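Local coordinates for protein adenosyl-chloride synthase (PDB 2ZBV) that binds adenosine between its subunits and probably splits S-adenosyl-L-methionine, with hydroxide or a halide as nucleophile, at residues T6-K11 with L64-Y69; Y69-S74 with T125-D130; D201-R206 with A214-A219; V223-L228 with A241-D246. All blocks are in the same frame, centred on the assembly; numbering follows the deposited sequence.

Interaction 1: T6-K11 with L64-Y69. With ADN (adenosine), chain D.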
# COMPACT_ATOMS: atom_id res chain seq x y z
N THR A 6 -3.91 -5.82 9.80
CA THR A 6 -3.05 -5.36 10.91
C THR A 6 -3.04 -3.83 11.04
O THR A 6 -3.67 -3.12 10.26
CB THR A 6 -1.56 -5.77 10.71
OG1 THR A 6 -0.96 -4.87 9.77
CG2 THR A 6 -1.42 -7.21 10.18
N ASP A 7 -2.28 -3.35 12.03
CA ASP A 7 -2.10 -1.93 12.27
C ASP A 7 -0.61 -1.63 12.08
O ASP A 7 -0.10 -0.64 12.60
CB ASP A 7 -2.54 -1.57 13.71
CG ASP A 7 -1.71 -2.28 14.78
OD1 ASP A 7 -1.10 -3.32 14.48
OD2 ASP A 7 -1.68 -1.80 15.94
N TRP A 8 0.08 -2.49 11.33
CA TRP A 8 1.52 -2.34 11.13
C TRP A 8 1.95 -1.25 10.15
O TRP A 8 3.06 -0.74 10.26
CB TRP A 8 2.15 -3.66 10.68
CG TRP A 8 1.87 -4.85 11.57
CD1 TRP A 8 1.23 -4.84 12.78
CD2 TRP A 8 2.14 -6.22 11.26
NE1 TRP A 8 1.06 -6.13 13.23
CE2 TRP A 8 1.61 -6.99 12.32
CE3 TRP A 8 2.77 -6.86 10.19
CZ2 TRP A 8 1.69 -8.39 12.34
CZ3 TRP A 8 2.85 -8.26 10.20
CH2 TRP A 8 2.31 -9.01 11.27
N GLY A 9 1.08 -0.91 9.21
CA GLY A 9 1.42 0.11 8.22
C GLY A 9 2.20 -0.50 7.07
O GLY A 9 2.87 -1.51 7.25
N LEU A 10 2.12 0.10 5.89
CA LEU A 10 2.83 -0.42 4.72
C LEU A 10 4.21 0.23 4.58
O LEU A 10 5.01 -0.16 3.73
CB LEU A 10 2.02 -0.18 3.44
CG LEU A 10 0.80 -1.09 3.24
CD1 LEU A 10 0.07 -0.69 1.96
CD2 LEU A 10 1.24 -2.55 3.16
N LYS A 11 4.47 1.22 5.42
CA LYS A 11 5.75 1.92 5.39
C LYS A 11 6.88 1.07 5.98
O LYS A 11 8.01 1.09 5.49
CB LYS A 11 5.63 3.25 6.14
CG LYS A 11 6.94 4.00 6.26
CD LYS A 11 6.73 5.42 6.77
CE LYS A 11 8.08 6.11 7.01
NZ LYS A 11 8.97 6.04 5.81
N LEU A 64 -5.73 -13.64 9.15
CA LEU A 64 -4.59 -13.35 10.02
C LEU A 64 -4.84 -11.93 10.51
O LEU A 64 -4.65 -10.98 9.76
CB LEU A 64 -3.30 -13.44 9.22
CG LEU A 64 -1.99 -13.04 9.91
CD1 LEU A 64 -1.79 -13.80 11.22
CD2 LEU A 64 -0.86 -13.34 8.94
N VAL A 65 -5.28 -11.79 11.75
CA VAL A 65 -5.62 -10.49 12.31
C VAL A 65 -4.70 -10.12 13.46
O VAL A 65 -4.80 -10.68 14.55
CB VAL A 65 -7.08 -10.49 12.80
CG1 VAL A 65 -7.52 -9.06 13.16
CG2 VAL A 65 -7.98 -11.09 11.72
N VAL A 66 -3.83 -9.15 13.22
CA VAL A 66 -2.88 -8.75 14.25
C VAL A 66 -2.82 -7.26 14.58
O VAL A 66 -2.08 -6.49 13.96
CB VAL A 66 -1.45 -9.23 13.90
CG1 VAL A 66 -0.51 -8.99 15.08
CG2 VAL A 66 -1.46 -10.72 13.54
N VAL A 67 -3.63 -6.88 15.56
CA VAL A 67 -3.67 -5.53 16.13
C VAL A 67 -3.51 -6.04 17.56
O VAL A 67 -4.47 -6.42 18.22
CB VAL A 67 -5.03 -4.85 15.93
CG1 VAL A 67 -5.02 -3.46 16.56
CG2 VAL A 67 -5.34 -4.76 14.44
N ASP A 68 -2.26 -6.04 18.01
CA ASP A 68 -1.92 -6.67 19.28
C ASP A 68 -1.06 -5.84 20.24
O ASP A 68 0.11 -6.13 20.44
CB ASP A 68 -1.24 -7.98 18.87
CG ASP A 68 -0.97 -8.91 20.02
OD1 ASP A 68 -1.62 -8.79 21.08
OD2 ASP A 68 -0.11 -9.80 19.83
N TYR A 69 -1.65 -4.83 20.87
CA TYR A 69 -0.89 -3.99 21.80
C TYR A 69 -0.40 -4.78 23.01
O TYR A 69 0.57 -4.38 23.66
CB TYR A 69 -1.76 -2.81 22.27
CG TYR A 69 -3.04 -3.25 22.97
CD1 TYR A 69 -3.06 -3.52 24.34
CD2 TYR A 69 -4.22 -3.43 22.25
CE1 TYR A 69 -4.22 -3.96 24.97
CE2 TYR A 69 -5.38 -3.86 22.87
CZ TYR A 69 -5.38 -4.13 24.23
OH TYR A 69 -6.53 -4.59 24.83
O5' ADN D . 3.60 -7.43 17.38
C5' ADN D . 2.85 -6.52 16.57
C4' ADN D . 1.99 -5.63 17.46
O4' ADN D . 2.79 -4.81 18.36
C3' ADN D . 1.13 -4.63 16.65
O3' ADN D . -0.14 -5.20 16.34
C2' ADN D . 1.05 -3.41 17.59
O2' ADN D . -0.30 -3.12 17.98
C1' ADN D . 1.92 -3.75 18.79
N9 ADN D . 2.70 -2.57 19.20
C8 ADN D . 3.72 -1.98 18.49
N7 ADN D . 4.19 -0.96 19.13
C5 ADN D . 3.52 -0.81 20.29
C6 ADN D . 3.59 0.10 21.38
N6 ADN D . 4.51 1.14 21.38
N1 ADN D . 2.73 -0.06 22.41
C2 ADN D . 1.82 -1.06 22.43
N3 ADN D . 1.73 -1.94 21.43
C4 ADN D . 2.55 -1.85 20.36

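Interaction 2: Y69-S74 with T125-D130. With ADN (adenosine), chain D.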
# COMPACT_ATOMS: atom_id res chain seq x y z
N TYR A 69 -1.65 -4.83 20.87
CA TYR A 69 -0.89 -3.99 21.80
C TYR A 69 -0.40 -4.78 23.01
O TYR A 69 0.57 -4.38 23.66
CB TYR A 69 -1.76 -2.81 22.27
CG TYR A 69 -3.04 -3.25 22.97
CD1 TYR A 69 -3.06 -3.52 24.34
CD2 TYR A 69 -4.22 -3.43 22.25
CE1 TYR A 69 -4.22 -3.96 24.97
CE2 TYR A 69 -5.38 -3.86 22.87
CZ TYR A 69 -5.38 -4.13 24.23
OH TYR A 69 -6.53 -4.59 24.83
N GLY A 70 -1.06 -5.89 23.32
CA GLY A 70 -0.66 -6.69 24.47
C GLY A 70 0.30 -7.81 24.11
O GLY A 70 0.48 -8.76 24.87
N VAL A 71 0.93 -7.68 22.95
CA VAL A 71 1.88 -8.68 22.49
C VAL A 71 2.93 -8.92 23.58
O VAL A 71 3.46 -7.98 24.17
CB VAL A 71 2.56 -8.22 21.17
CG1 VAL A 71 3.41 -6.96 21.43
CG2 VAL A 71 3.41 -9.35 20.60
N GLY A 72 3.21 -10.19 23.87
CA GLY A 72 4.21 -10.51 24.87
C GLY A 72 3.72 -10.60 26.31
O GLY A 72 4.50 -10.93 27.20
N THR A 73 2.45 -10.29 26.55
CA THR A 73 1.89 -10.36 27.90
C THR A 73 1.16 -11.69 28.08
O THR A 73 1.28 -12.59 27.25
CB THR A 73 0.90 -9.20 28.16
OG1 THR A 73 -0.24 -9.33 27.31
CG2 THR A 73 1.57 -7.85 27.89
N SER A 74 0.39 -11.82 29.16
CA SER A 74 -0.33 -13.06 29.42
C SER A 74 -1.57 -13.23 28.55
O SER A 74 -2.28 -14.24 28.65
CB SER A 74 -0.73 -13.13 30.90
OG SER A 74 -1.66 -12.11 31.22
N THR A 125 7.94 -9.07 21.19
CA THR A 125 6.98 -8.10 20.67
C THR A 125 6.53 -8.23 19.21
O THR A 125 5.96 -7.28 18.67
CB THR A 125 7.51 -6.67 20.91
OG1 THR A 125 8.77 -6.50 20.24
CG2 THR A 125 7.72 -6.42 22.41
N PHE A 126 6.77 -9.37 18.58
CA PHE A 126 6.34 -9.56 17.19
C PHE A 126 5.77 -10.96 16.97
O PHE A 126 6.23 -11.70 16.10
CB PHE A 126 7.50 -9.30 16.22
CG PHE A 126 7.06 -9.04 14.79
CD1 PHE A 126 5.72 -8.83 14.47
CD2 PHE A 126 8.00 -8.98 13.77
CE1 PHE A 126 5.32 -8.57 13.15
CE2 PHE A 126 7.62 -8.72 12.45
CZ PHE A 126 6.27 -8.52 12.14
N HIS A 127 4.77 -11.33 17.77
CA HIS A 127 4.14 -12.63 17.64
C HIS A 127 3.46 -12.73 16.27
O HIS A 127 3.24 -13.82 15.75
CB HIS A 127 3.12 -12.84 18.76
CG HIS A 127 3.73 -13.10 20.11
ND1 HIS A 127 5.09 -13.06 20.32
CD2 HIS A 127 3.17 -13.39 21.30
CE1 HIS A 127 5.35 -13.31 21.60
NE2 HIS A 127 4.20 -13.52 22.21
N GLY A 128 3.15 -11.57 15.68
CA GLY A 128 2.54 -11.57 14.37
C GLY A 128 3.38 -12.36 13.37
O GLY A 128 2.84 -13.07 12.52
N ARG A 129 4.70 -12.23 13.46
CA ARG A 129 5.61 -12.94 12.56
C ARG A 129 5.99 -14.34 13.05
O ARG A 129 6.05 -15.29 12.27
CB ARG A 129 6.92 -12.15 12.38
CG ARG A 129 8.02 -12.90 11.63
CD ARG A 129 9.40 -12.26 11.81
NE ARG A 129 9.88 -12.39 13.19
CZ ARG A 129 10.88 -11.69 13.72
NH1 ARG A 129 11.53 -10.79 12.98
NH2 ARG A 129 11.23 -11.88 14.98
N ASP A 130 6.24 -14.44 14.35
CA ASP A 130 6.70 -15.69 14.94
C ASP A 130 5.67 -16.73 15.33
O ASP A 130 6.01 -17.92 15.44
CB ASP A 130 7.58 -15.38 16.16
CG ASP A 130 8.74 -14.47 15.81
OD1 ASP A 130 9.19 -14.52 14.65
OD2 ASP A 130 9.20 -13.73 16.71
O5' ADN D . 3.60 -7.43 17.38
C5' ADN D . 2.85 -6.52 16.57
C4' ADN D . 1.99 -5.63 17.46
O4' ADN D . 2.79 -4.81 18.36
C3' ADN D . 1.13 -4.63 16.65
O3' ADN D . -0.14 -5.20 16.34
C2' ADN D . 1.05 -3.41 17.59
O2' ADN D . -0.30 -3.12 17.98
C1' ADN D . 1.92 -3.75 18.79
N9 ADN D . 2.70 -2.57 19.20
C8 ADN D . 3.72 -1.98 18.49
N7 ADN D . 4.19 -0.96 19.13
C5 ADN D . 3.52 -0.81 20.29
C6 ADN D . 3.59 0.10 21.38
N6 ADN D . 4.51 1.14 21.38
N1 ADN D . 2.73 -0.06 22.41
C2 ADN D . 1.82 -1.06 22.43
N3 ADN D . 1.73 -1.94 21.43
C4 ADN D . 2.55 -1.85 20.36

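Interaction 3: D201-R206 with A214-A219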
# COMPACT_ATOMS: atom_id res chain seq x y z
N ASP A 201 -36.85 10.15 1.28
CA ASP A 201 -37.27 10.77 2.53
C ASP A 201 -36.09 11.62 2.99
O ASP A 201 -34.99 11.55 2.43
CB ASP A 201 -37.60 9.73 3.60
CG ASP A 201 -39.06 9.29 3.58
OD1 ASP A 201 -39.96 10.17 3.55
OD2 ASP A 201 -39.32 8.07 3.60
N VAL A 202 -36.33 12.43 4.01
CA VAL A 202 -35.28 13.26 4.57
C VAL A 202 -35.29 12.98 6.06
O VAL A 202 -36.34 12.96 6.69
CB VAL A 202 -35.56 14.76 4.34
CG1 VAL A 202 -34.60 15.60 5.16
CG2 VAL A 202 -35.39 15.09 2.86
N VAL A 203 -34.11 12.73 6.61
CA VAL A 203 -34.00 12.44 8.03
C VAL A 203 -33.04 13.42 8.68
O VAL A 203 -32.33 14.16 8.00
CB VAL A 203 -33.50 10.99 8.28
CG1 VAL A 203 -34.44 10.00 7.60
CG2 VAL A 203 -32.08 10.82 7.76
N ARG A 204 -33.03 13.41 10.01
CA ARG A 204 -32.15 14.28 10.77
C ARG A 204 -31.00 13.48 11.38
O ARG A 204 -31.19 12.46 12.05
CB ARG A 204 -32.94 15.00 11.86
CG ARG A 204 -33.75 16.19 11.35
CD ARG A 204 -34.48 16.91 12.48
NE ARG A 204 -35.09 18.17 12.05
CZ ARG A 204 -34.41 19.29 11.78
NH1 ARG A 204 -33.09 19.31 11.91
NH2 ARG A 204 -35.05 20.38 11.39
N VAL A 205 -29.78 13.95 11.12
CA VAL A 205 -28.59 13.30 11.63
C VAL A 205 -28.09 14.16 12.77
O VAL A 205 -27.80 15.34 12.58
CB VAL A 205 -27.51 13.19 10.55
CG1 VAL A 205 -26.26 12.53 11.12
CG2 VAL A 205 -28.03 12.39 9.36
N ARG A 206 -27.99 13.58 13.96
CA ARG A 206 -27.53 14.33 15.11
C ARG A 206 -26.17 13.87 15.61
O ARG A 206 -25.99 12.71 15.98
CB ARG A 206 -28.55 14.26 16.25
CG ARG A 206 -28.40 15.38 17.27
CD ARG A 206 -29.31 15.19 18.47
NE ARG A 206 -28.96 13.99 19.22
CZ ARG A 206 -29.44 13.69 20.42
NH1 ARG A 206 -30.29 14.51 21.02
NH2 ARG A 206 -29.07 12.57 21.03
N ALA A 214 -30.64 15.31 6.08
CA ALA A 214 -29.97 14.53 5.06
C ALA A 214 -30.95 13.70 4.27
O ALA A 214 -31.84 13.07 4.85
CB ALA A 214 -28.91 13.63 5.70
N ALA A 215 -30.80 13.71 2.95
CA ALA A 215 -31.67 12.95 2.08
C ALA A 215 -31.27 11.48 2.11
O ALA A 215 -30.08 11.16 2.15
CB ALA A 215 -31.58 13.47 0.65
N VAL A 216 -32.26 10.60 2.14
CA VAL A 216 -32.01 9.17 2.13
C VAL A 216 -31.91 8.83 0.65
O VAL A 216 -32.88 8.95 -0.09
CB VAL A 216 -33.17 8.41 2.78
CG1 VAL A 216 -32.90 6.91 2.74
CG2 VAL A 216 -33.36 8.88 4.21
N ALA A 217 -30.72 8.41 0.21
CA ALA A 217 -30.51 8.10 -1.20
C ALA A 217 -29.75 6.82 -1.44
O ALA A 217 -29.16 6.25 -0.52
CB ALA A 217 -29.79 9.27 -1.87
N LYS A 218 -29.77 6.36 -2.68
CA LYS A 218 -29.08 5.15 -3.08
C LYS A 218 -27.65 5.43 -3.49
O LYS A 218 -26.72 4.74 -3.06
CB LYS A 218 -29.81 4.49 -4.26
CG LYS A 218 -31.22 4.01 -3.94
CD LYS A 218 -31.86 3.41 -5.19
CE LYS A 218 -33.27 2.90 -4.90
NZ LYS A 218 -33.92 2.40 -6.15
N ALA A 219 -27.46 6.45 -4.32
CA ALA A 219 -26.14 6.81 -4.82
C ALA A 219 -25.72 8.23 -4.47
O ALA A 219 -26.57 9.11 -4.29
CB ALA A 219 -26.10 6.62 -6.34

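Interaction 4: V223-L228 with A241-D246. With ADN (adenosine), chain F.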
# COMPACT_ATOMS: atom_id res chain seq x y z
N VAL A 223 -27.90 13.35 -5.12
CA VAL A 223 -28.08 14.66 -4.50
C VAL A 223 -27.10 15.58 -5.20
O VAL A 223 -26.20 15.11 -5.90
CB VAL A 223 -27.80 14.63 -2.98
CG1 VAL A 223 -28.77 13.67 -2.30
CG2 VAL A 223 -26.35 14.23 -2.71
N ASP A 224 -27.27 16.88 -5.04
CA ASP A 224 -26.36 17.80 -5.69
C ASP A 224 -24.97 17.72 -5.06
O ASP A 224 -24.82 17.25 -3.93
CB ASP A 224 -26.89 19.23 -5.61
CG ASP A 224 -28.25 19.38 -6.27
OD1 ASP A 224 -28.43 18.82 -7.37
OD2 ASP A 224 -29.12 20.05 -5.69
N THR A 225 -23.97 18.18 -5.80
CA THR A 225 -22.60 18.16 -5.33
C THR A 225 -22.52 18.88 -3.99
O THR A 225 -23.14 19.93 -3.80
CB THR A 225 -21.67 18.87 -6.34
OG1 THR A 225 -22.09 20.23 -6.50
CG2 THR A 225 -21.75 18.18 -7.70
N GLY A 226 -21.77 18.31 -3.05
CA GLY A 226 -21.62 18.94 -1.75
C GLY A 226 -22.73 18.71 -0.74
O GLY A 226 -22.60 19.12 0.41
N GLU A 227 -23.82 18.06 -1.14
CA GLU A 227 -24.93 17.79 -0.24
C GLU A 227 -24.79 16.48 0.54
O GLU A 227 -24.18 15.52 0.05
CB GLU A 227 -26.25 17.75 -1.02
CG GLU A 227 -26.66 19.07 -1.65
CD GLU A 227 -26.71 20.22 -0.66
OE1 GLU A 227 -27.27 20.03 0.45
OE2 GLU A 227 -26.21 21.31 -0.99
N LEU A 228 -25.36 16.44 1.74
CA LEU A 228 -25.33 15.26 2.61
C LEU A 228 -26.36 14.21 2.20
O LEU A 228 -27.44 14.54 1.70
CB LEU A 228 -25.62 15.66 4.06
CG LEU A 228 -24.51 16.31 4.89
CD1 LEU A 228 -25.13 17.05 6.07
CD2 LEU A 228 -23.53 15.24 5.37
N ALA A 241 -22.73 10.31 3.83
CA ALA A 241 -21.74 10.81 2.89
C ALA A 241 -22.12 12.18 2.35
O ALA A 241 -23.26 12.61 2.49
CB ALA A 241 -21.60 9.83 1.72
N VAL A 242 -21.14 12.87 1.78
CA VAL A 242 -21.37 14.17 1.16
C VAL A 242 -20.98 13.90 -0.29
O VAL A 242 -19.88 13.43 -0.57
CB VAL A 242 -20.44 15.27 1.73
CG1 VAL A 242 -20.50 16.52 0.87
CG2 VAL A 242 -20.85 15.60 3.17
N ASN A 243 -21.90 14.16 -1.21
CA ASN A 243 -21.63 13.92 -2.62
C ASN A 243 -20.42 14.73 -3.09
O ASN A 243 -20.45 15.96 -3.08
CB ASN A 243 -22.85 14.25 -3.46
CG ASN A 243 -22.61 14.02 -4.93
OD1 ASN A 243 -21.84 13.14 -5.30
ND2 ASN A 243 -23.26 14.80 -5.78
N LEU A 244 -19.37 14.02 -3.49
CA LEU A 244 -18.14 14.66 -3.96
C LEU A 244 -17.52 15.52 -2.86
O LEU A 244 -16.83 16.51 -3.15
CB LEU A 244 -18.43 15.50 -5.21
CG LEU A 244 -18.66 14.69 -6.49
CD1 LEU A 244 -19.28 15.55 -7.59
CD2 LEU A 244 -17.34 14.09 -6.94
N GLY A 245 -17.76 15.14 -1.61
CA GLY A 245 -17.21 15.86 -0.48
C GLY A 245 -16.83 14.93 0.66
O GLY A 245 -16.87 13.70 0.50
N ASP A 246 -16.49 15.51 1.81
CA ASP A 246 -16.06 14.77 2.99
C ASP A 246 -17.05 14.92 4.16
O ASP A 246 -17.06 15.95 4.83
CB ASP A 246 -14.69 15.28 3.43
CG ASP A 246 -14.07 14.45 4.55
OD1 ASP A 246 -14.80 13.99 5.45
OD2 ASP A 246 -12.84 14.27 4.54
O5' ADN F . -17.68 2.64 -5.74
C5' ADN F . -16.37 3.17 -5.61
C4' ADN F . -16.38 4.62 -6.07
O4' ADN F . -17.26 5.42 -5.25
C3' ADN F . -14.99 5.28 -5.99
O3' ADN F . -14.30 5.13 -7.22
C2' ADN F . -15.31 6.75 -5.61
O2' ADN F . -14.85 7.68 -6.61
C1' ADN F . -16.83 6.80 -5.43
N9 ADN F . -17.18 7.58 -4.23
C8 ADN F . -16.91 7.24 -2.93
N7 ADN F . -17.36 8.16 -2.13
C5 ADN F . -17.94 9.14 -2.84
C6 ADN F . -18.59 10.37 -2.52
N6 ADN F . -18.72 10.78 -1.21
N1 ADN F . -19.08 11.13 -3.53
C2 ADN F . -18.96 10.76 -4.81
N3 ADN F . -18.36 9.61 -5.15
C4 ADN F . -17.84 8.79 -4.21

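Interaction 1: T6-K11 with L64-Y69
Two torsions set this contact. Asp7 holds CG between its backbone N and carbonyl carbon (chi1 62°), which brings the carboxylate to the ribose, with OD1 beside Val66 O, while Trp8 places CG anti to its carbonyl carbon (chi1 -54°) and so swings the indole across Val66. The indole meets the valine obliquely: CZ2 lies 3.6 Å from Val66 CG1, which sits at the ring edge and in its plane, and NE1 is 3.2 Å from Val66 O. Thr6 covers one face of the same ring with its methyl CG2, over the centre. Thr6 OG1 closes an ST turn, accepting from Trp8 N at 3.0 Å along a nearly straight bond (166°), and is also hydrogen-bonded to His36 ND1. Thr6 and Val66 form a parallel beta bridge, the point where two neighbouring parallel strands of the N-terminal domain sheet end and their loops part to make the adenosine site. There Asp7 takes both ribose hydroxyls, O3' on OD1 at 2.8 Å and O2' on OD2 at 2.8 Å, in the side-by-side grip of a carboxylate on a diol. Asp68 N gives O3' a further bond, also 2.8 Å long. An alanine at Trp8 would lose the indole contacts with Val66 and Thr6 CG2 and would probably loosen the wall beside the ribose O3'. Val67 CG1 packs 3.8 Å from Asp7 OD2, and Phe41 N donates to that same oxygen, so the carboxylate is fixed from the protein side as well. Phe180 of a second subunit packs on Asp7 and Trp8.

Interaction 2: Y69-S74 with T125-D130
Val71 carries most of its segment's share of this contact, and its rotamer decides what each methyl does. With CG1 between the backbone N and the carbonyl carbon (chi1 65°), that branch lies beside Thr125, 4.1 Å from its CB, and 3.8 Å from O4' of the adenosine ribose. CG2, anti to the backbone N, reaches the backbone leading into helix 127-140, 3.6 Å from Thr125 C. The same methyl sits over one face of the His127 imidazole, offset toward the rim, in a CH-pi contact 4.1 Å from the ring centroid and 21° off its normal, with Gly72 N nearby, 3.9 Å from His127 NE2. His127 offers that face because its CG stands anti to the carbonyl carbon (chi1 -73°). Val71 is the second residue of a type II turn from Gly70 to Thr73; Gly70 O receives both Thr73 N and Thr73 OG1, the hydroxyl at 2.6 Å on a lone pair in the carbonyl plane. Phe126 holds the helix N-cap position, with Arg129 CB over one ring face. Thr125 O accepts O5' of the adenosine at 2.7 Å. Turn and helix start form the part of the adenosine pocket wall around the ribose 5' end.

Interaction 3: D201-R206 with A214-A219
Three backbone hydrogen bonds make up the first shell. Val203 and Ala214 face each other as an antiparallel hydrogen-bonded pair: Val203 N donates to Ala214 O at 2.9 Å, in the carbonyl plane, and Ala214 N returns a bond to Val203 O at 2.8 Å, nearly along the C=O axis. One pair further, past the non-hydrogen-bonded partners Val202 and Ala215, Val216 N reaches Asp201 O at 2.9 Å and almost straight (173°), though from above the carbonyl plane. Side chains fill in on the face of Val203 and Ala214. Val203 CG1, anti to its carbonyl carbon, meets Val216 CG2 at 3.7 Å, the two valines crossing at about a right angle, and Val205 CG2 rests 4.0 Å from Ala214 CB. These are the paired arms of the beta hairpin 202-207 and 210-216 in the C-terminal domain, and their short segments run at 132° to each other, well short of strict antiparallel. Further out, strand 258-262 pairs with the first arm and strand 228-232 with the second, and Val230 of the latter packs against Val203, Val205 and Ala214. The opposite face, carrying Val202 and Arg204, is more exposed; Arg204 forms a salt bridge with Glu211. At the far end of the hairpin, Asp201 OD2 is held by Asp198 N.

Interaction 4: V223-L228 with A241-D246
Asn243 and Val242 form the dense part of this contact, whereas the turn opposite them lies largely in solvent. Asn243 carries CG anti to its backbone N (chi1 180°), sending the amide into the 223-225 bend: CB packs 3.6 Å from Val223 CG2, ND2 is 3.0 Å from Val223 O, and a weak hydrogen bond runs from ND2 to Asp224 O. The Asn243 backbone is gripped too, its N donating to Glu227 O at 2.9 Å and its O accepting from Gly226 N at 2.7 Å, both in the carbonyl plane. An alanine at Asn243 would lose the amide and with it the weak bond to Asp224 O, and would probably leave the 223-225 bend less firmly held. Tightest of all, Leu228 CD2 presses on Val242 CG2 at 3.5 Å, closer than usual for two methyls. On the solvent side Thr225, Gly226 and Glu227 are exposed; side-chain packing thins to one methyl contact, Thr225 CG2 with Leu244 CD1, while Gly226 and Glu227 engage through backbone atoms. Two type II turns, Asp224 to Glu227 and Val242 to Gly245, lie against each other here. The second reads the adenine edge, Val242 O accepting N6 and Leu244 N donating to N1 at 2.9 Å. Leu228 and Val242 pair where strands 228-232 and 237-242 meet, with helix 247-251 packed on both side chains and Val223 resting on Ala215 of strand 210-216.

How the interactions relate
Interactions 1 and 2 are buried, share Tyr69 and line one adenosine from the N-terminal domain, touching where the Trp8 and Phe126 rings meet edge-to-face. Interactions 3 and 4 lie in the C-terminal domain, partly buried, and meet through Ala214 with Leu228 and Ala215 with Val223. Chemistry follows place: interaction 1 spends a carboxylate on the ribose, interaction 2 is apolar packing around a helix start, interaction 3 is strand pairing away from the ligand, and interaction 4 joins turns whose backbone meets adenine. Within one chain the centres of interactions 1 and 4 lie about 32 Å apart, yet each adenosine has its ribose hydroxyls bound by one subunit and adenine N6 and N1 by the backbone of another.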